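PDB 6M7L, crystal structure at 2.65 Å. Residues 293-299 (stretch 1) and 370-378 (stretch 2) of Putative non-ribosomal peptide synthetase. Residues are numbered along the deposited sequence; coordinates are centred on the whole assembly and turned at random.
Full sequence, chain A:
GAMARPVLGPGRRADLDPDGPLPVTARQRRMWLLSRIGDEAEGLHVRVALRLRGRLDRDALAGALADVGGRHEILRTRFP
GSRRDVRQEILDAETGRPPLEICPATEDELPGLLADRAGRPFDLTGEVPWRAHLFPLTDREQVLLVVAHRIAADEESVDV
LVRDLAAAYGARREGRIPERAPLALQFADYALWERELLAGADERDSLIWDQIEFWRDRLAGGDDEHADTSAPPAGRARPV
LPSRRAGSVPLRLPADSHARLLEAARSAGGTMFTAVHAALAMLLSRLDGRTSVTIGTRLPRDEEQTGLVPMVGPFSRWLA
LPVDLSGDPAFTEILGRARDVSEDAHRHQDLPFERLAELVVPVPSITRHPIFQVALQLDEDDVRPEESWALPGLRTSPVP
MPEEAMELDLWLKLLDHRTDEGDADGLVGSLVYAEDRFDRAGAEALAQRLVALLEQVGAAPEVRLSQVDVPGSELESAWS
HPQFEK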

# COMPACT_ATOMS: atom_id res chain seq x y z
N VAL A 293 -13.71 29.96 18.01
CA VAL A 293 -14.11 28.67 17.45
C VAL A 293 -12.97 27.68 17.64
O VAL A 293 -11.79 28.04 17.52
N THR A 294 -13.31 26.44 17.97
CA THR A 294 -12.35 25.38 18.22
C THR A 294 -12.74 24.17 17.39
O THR A 294 -13.72 23.49 17.70
N ILE A 295 -11.99 23.91 16.32
CA ILE A 295 -12.13 22.69 15.57
C ILE A 295 -11.06 21.71 16.03
O ILE A 295 -10.12 22.06 16.75
N GLY A 296 -11.19 20.45 15.61
CA GLY A 296 -10.22 19.43 15.93
C GLY A 296 -9.76 18.72 14.67
O GLY A 296 -10.26 18.96 13.57
N THR A 297 -8.79 17.83 14.85
CA THR A 297 -8.32 16.99 13.76
C THR A 297 -7.84 15.68 14.35
O THR A 297 -7.27 15.65 15.44
N ARG A 298 -8.11 14.59 13.64
CA ARG A 298 -7.66 13.27 14.06
C ARG A 298 -6.28 13.00 13.48
O ARG A 298 -6.10 13.02 12.26
N LEU A 299 -5.31 12.78 14.35
CA LEU A 299 -4.03 12.33 13.84
C LEU A 299 -3.92 10.82 13.98
O LEU A 299 -4.43 10.24 14.94
N PRO A 370 -16.59 16.47 23.24
CA PRO A 370 -15.88 17.43 24.09
C PRO A 370 -14.98 18.36 23.29
O PRO A 370 -14.47 18.02 22.23
N ILE A 371 -14.82 19.57 23.83
CA ILE A 371 -13.88 20.59 23.36
C ILE A 371 -14.21 21.06 21.95
O ILE A 371 -14.28 22.27 21.69
N PHE A 372 -14.39 20.13 21.01
CA PHE A 372 -14.76 20.50 19.66
C PHE A 372 -15.85 19.57 19.15
O PHE A 372 -15.94 18.41 19.57
N GLN A 373 -16.68 20.10 18.26
CA GLN A 373 -17.72 19.32 17.60
C GLN A 373 -17.53 19.26 16.09
O GLN A 373 -18.27 18.53 15.42
N VAL A 374 -16.58 20.02 15.55
CA VAL A 374 -16.25 20.01 14.14
C VAL A 374 -14.79 19.58 14.01
O VAL A 374 -13.94 20.05 14.78
N ALA A 375 -14.51 18.69 13.07
CA ALA A 375 -13.16 18.22 12.83
C ALA A 375 -12.83 18.35 11.35
O ALA A 375 -13.72 18.31 10.49
N LEU A 376 -11.54 18.50 11.06
CA LEU A 376 -11.07 18.73 9.70
C LEU A 376 -9.93 17.78 9.38
O LEU A 376 -8.96 17.69 10.15
N GLN A 377 -10.03 17.07 8.26
CA GLN A 377 -8.95 16.27 7.72
C GLN A 377 -8.61 16.79 6.33
O GLN A 377 -9.49 16.90 5.47
N LEU A 378 -7.34 17.12 6.11
CA LEU A 378 -6.84 17.53 4.81
C LEU A 378 -5.69 16.61 4.44
O LEU A 378 -4.62 16.67 5.05

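The ring of Phe372 lies flat against a glycine: Gly296 CA sits 3.6 Å from the centroid of the Phe372 ring, almost on the ring normal, a CH-pi contact that a side chain would spoil, since an ideal CB built on Gly296 would clash with Phe372 CZ. Phe372 points toward the strand of stretch 1 (chi1 p, chi2 87°), and its CB lies 3.2 Å from Thr294 O. Gly296 also pairs through its backbone in a single bridge with Ala375: Gly296 N donates to Val374 O (2.9 Å) and Leu376 N to Gly296 O (2.9 Å). Next to the ring, Thr294 (m) points toward stretch 2 and brings its CG2 to 4.1 Å from CG2 of Ile371 (m, t). Ile295, set sideways with chi1 p and chi2 off-well at 134°, supplies apolar packing: its CD1 is 3.7 Å from Leu376 CB (Leu376 is t, p), and its CG2 is 4.4 Å from CG1 of Val374 (t). Beyond the bridge, side chains take over the polar links. Thr297 (t) donates from OG1 to Leu376 O at 2.8 Å. Gln377 (m, m) starts sideways, but its end turns nearer, so that OE1 accepts from Arg298 N (2.9 Å, nearly linear) while NE2 gives a weak bond to Arg298 O (3.1 Å). The guanidinium of Arg298 bonds elsewhere in the structure.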

# COMPACT_ATOMS: atom_id res chain seq x y z
CB VAL A 293 -14.50 28.81 15.97
CG1 VAL A 293 -13.43 29.57 15.21
CG2 VAL A 293 -14.74 27.44 15.34
CB THR A 294 -12.30 25.01 19.71
OG1 THR A 294 -12.01 26.17 20.49
CG2 THR A 294 -11.23 23.95 19.96
CB ILE A 295 -12.04 22.92 14.04
CG1 ILE A 295 -10.60 23.23 13.64
CG2 ILE A 295 -12.99 24.03 13.61
CD1 ILE A 295 -10.13 22.46 12.42
CB THR A 297 -7.21 17.67 12.95
OG1 THR A 297 -6.89 16.87 11.80
CG2 THR A 297 -5.95 17.87 13.79
CB ARG A 298 -8.64 12.18 13.63
CG ARG A 298 -8.36 10.83 14.30
CD ARG A 298 -9.11 9.70 13.63
NE ARG A 298 -8.55 9.38 12.32
CZ ARG A 298 -7.60 8.48 12.11
NH1 ARG A 298 -7.09 7.80 13.14
NH2 ARG A 298 -7.15 8.25 10.89
CB LEU A 299 -2.88 13.00 14.60
CG LEU A 299 -2.86 14.53 14.56
CD1 LEU A 299 -1.82 15.08 15.51
CD2 LEU A 299 -2.60 15.02 13.14
CB PRO A 370 -15.04 16.52 25.01
CG PRO A 370 -15.72 15.19 24.97
CD PRO A 370 -16.27 15.08 23.58
CB ILE A 371 -12.43 20.09 23.46
CG1 ILE A 371 -12.12 19.67 24.90
CG2 ILE A 371 -11.47 21.18 23.02
CD1 ILE A 371 -10.69 19.22 25.11
CB PHE A 372 -13.56 20.49 18.69
CG PHE A 372 -12.83 19.18 18.63
CD1 PHE A 372 -13.23 18.18 17.76
CD2 PHE A 372 -11.72 18.95 19.44
CE1 PHE A 372 -12.56 16.98 17.71
CE2 PHE A 372 -11.05 17.75 19.38
CZ PHE A 372 -11.47 16.76 18.52
CB GLN A 373 -19.11 19.90 17.92
CG GLN A 373 -19.46 19.92 19.40
CD GLN A 373 -18.70 20.99 20.17
OE1 GLN A 373 -18.62 22.14 19.74
NE2 GLN A 373 -18.13 20.60 21.31
CB VAL A 374 -16.48 21.39 13.49
CG1 VAL A 374 -16.07 21.38 12.03
CG2 VAL A 374 -17.94 21.79 13.64
CB ALA A 375 -12.96 16.78 13.30
CB LEU A 376 -10.62 20.18 9.51
CG LEU A 376 -9.84 20.51 8.24
CD1 LEU A 376 -10.66 20.20 6.99
CD2 LEU A 376 -9.39 21.96 8.25
CB GLN A 377 -9.31 14.79 7.64
CG GLN A 377 -9.93 14.21 8.90
CD GLN A 377 -9.11 14.46 10.15
OE1 GLN A 377 -9.65 14.79 11.21
NE2 GLN A 377 -7.79 14.30 10.05
CB LEU A 378 -6.40 19.00 4.82
CG LEU A 378 -6.09 19.62 3.46
CD1 LEU A 378 -6.63 21.04 3.39
CD2 LEU A 378 -4.59 19.61 3.19